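Local coordinates for restriction endonuclease r.bpuji (Bacillus pumilus, PDB 2VLA) that recognises a specific DNA sequence through this recognition domain, one part of a longer restriction endonuclease that cleaves DNA, at a contact of chain A with DNA. Sequence-based numbering; all coordinates share one arbitrary frame.

A contact of chain A with DNA. Residues 19-20, 211-212, 215. With nucleotides of chain B.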
# COMPACT_ATOMS: atom_id res chain seq x y z
N LYS A 19 11.75 -4.05 -4.90
CA LYS A 19 12.10 -2.71 -5.43
C LYS A 19 13.43 -2.71 -6.20
O LYS A 19 13.49 -2.25 -7.34
CB LYS A 19 12.14 -1.67 -4.31
CG LYS A 19 12.26 -0.24 -4.78
CD LYS A 19 10.94 0.21 -5.42
CE LYS A 19 10.87 1.71 -5.71
NZ LYS A 19 11.85 2.11 -6.75
N ASN A 20 14.49 -3.18 -5.56
CA ASN A 20 15.84 -3.14 -6.17
C ASN A 20 15.89 -3.83 -7.52
O ASN A 20 16.64 -3.40 -8.41
CB ASN A 20 16.86 -3.80 -5.24
CG ASN A 20 17.27 -2.92 -4.08
OD1 ASN A 20 17.00 -1.72 -4.08
ND2 ASN A 20 17.99 -3.51 -3.09
N ARG A 211 7.90 5.32 3.68
CA ARG A 211 8.68 5.48 2.47
C ARG A 211 8.16 4.58 1.36
O ARG A 211 8.04 5.00 0.22
CB ARG A 211 10.17 5.17 2.75
CG ARG A 211 11.00 5.07 1.49
CD ARG A 211 10.92 6.34 0.65
NE ARG A 211 11.63 6.21 -0.63
CZ ARG A 211 12.86 6.67 -0.85
NH1 ARG A 211 13.52 7.26 0.12
NH2 ARG A 211 13.41 6.52 -2.04
N GLU A 212 7.88 3.33 1.68
CA GLU A 212 7.50 2.37 0.65
C GLU A 212 6.11 2.62 0.04
O GLU A 212 5.92 2.47 -1.12
CB GLU A 212 7.67 0.95 1.13
CG GLU A 212 9.18 0.62 1.25
CD GLU A 212 9.52 -0.79 1.65
OE1 GLU A 212 8.66 -1.55 2.12
OE2 GLU A 212 10.72 -1.15 1.51
N ASN A 215 6.99 5.11 -2.39
CA ASN A 215 7.60 4.43 -3.53
C ASN A 215 6.58 3.92 -4.54
O ASN A 215 6.84 3.93 -5.74
CB ASN A 215 8.46 3.22 -3.05
CG ASN A 215 9.80 3.62 -2.46
OD1 ASN A 215 10.23 4.76 -2.55
ND2 ASN A 215 10.45 2.63 -1.86
P DC B 3 14.36 2.03 -1.43
OP1 DC B 3 14.42 2.05 -2.91
OP2 DC B 3 13.22 2.58 -0.70
O5' DC B 3 14.51 0.52 -0.92
C5' DC B 3 15.51 -0.32 -1.48
C4' DC B 3 15.64 -1.59 -0.68
O4' DC B 3 16.23 -1.30 0.61
C3' DC B 3 14.30 -2.24 -0.36
O3' DC B 3 14.34 -3.65 -0.52
C2' DC B 3 14.09 -1.90 1.11
C1' DC B 3 15.52 -2.05 1.57
N1 DC B 3 15.82 -1.54 2.89
C2 DC B 3 16.79 -2.18 3.68
O2 DC B 3 17.47 -3.14 3.22
N3 DC B 3 17.02 -1.69 4.92
C4 DC B 3 16.32 -0.66 5.38
N4 DC B 3 16.59 -0.22 6.60
C5 DC B 3 15.32 -0.03 4.59
C6 DC B 3 15.08 -0.52 3.39
P DA B 4 13.84 -4.41 -1.84
OP1 DA B 4 14.67 -4.02 -2.92
OP2 DA B 4 12.36 -4.23 -1.88
O5' DA B 4 14.19 -5.83 -1.34
C5' DA B 4 15.56 -6.28 -1.46
C4' DA B 4 15.88 -7.23 -0.34
O4' DA B 4 16.01 -6.53 0.92
C3' DA B 4 14.82 -8.32 -0.10
O3' DA B 4 15.48 -9.52 0.25
C2' DA B 4 14.06 -7.76 1.09
C1' DA B 4 15.19 -7.16 1.90
N9 DA B 4 14.80 -6.18 2.88
C8 DA B 4 13.76 -5.27 2.80
N7 DA B 4 13.69 -4.47 3.84
C5 DA B 4 14.73 -4.86 4.67
C6 DA B 4 15.17 -4.42 5.91
N6 DA B 4 14.66 -3.42 6.62
N1 DA B 4 16.27 -5.05 6.43
C2 DA B 4 16.83 -6.07 5.74
N3 DA B 4 16.52 -6.56 4.57
C4 DA B 4 15.42 -5.91 4.07
O HOH W 1 12.52 1.14 1.64
O HOH W 2 15.72 0.56 -5.06
O HOH W 3 13.45 3.46 -4.93
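Lys19 and Asn20 meet the phosphate of DA4 through their main chain, while Asn215, from helix 203-219, takes hold of the preceding phosphate, that of DC3. All three belong to the recognition domain of the restriction endonuclease BpuJI, which reads DNA with helix-turn-helix elements, and the patch illustrates how such domains seat a duplex by its backbone. None of the contacts described here reads a base: they engage phosphates and the DC3 sugar, and so probably add little direct sequence discrimination.

At the DA4 phosphate, consecutive amides share the work. Lys19 N donates to OP2 of DA4 at 3.1 Å. Asn20 N donates to OP1 of DA4 at 2.8 Å. Both bonds are nearly straight, so each non-bridging oxygen receives a main-chain N-H from the loop just ahead of helix 22-36. The side-chain amide of Asn20 packs beside the DC3 sugar, with CG 4.0 Å from C4'. Its OD1 reaches OP1 of DC3 through a water.

The DC3 phosphate is approached from helix 203-219. Asn215 ND2 donates to OP2 of DC3 at 3.0 Å, with the oxygen lying nearly in the amide plane and an angle of 163° at the hydrogen. Arg211, one helical turn earlier, sets that amide: its NE gives a 2.8 Å bond to Asn215 OD1, which lies in the guanidinium plane, at its edge. By occupying OD1, the NE donor, tilted 30° from the carbonyl plane, favours the amide orientation that turns ND2 to the DNA. The same phosphate oxygen, OP2, lies over one guanidinium face near its rim, 4.0 Å from NE, a longer-range salt bridge without a hydrogen bond.

Waters extend the contacts to the DC3 phosphate. In Lys19, CG anti to the backbone N (chi1 -170°) carries the chain towards this phosphate, and bends at chi2 and chi4 bring NZ to a water bound to OP1 of DC3. Another water joins Glu212 OE2 to OP2 of DC3, which may ease the approach of a carboxylate to the phosphate.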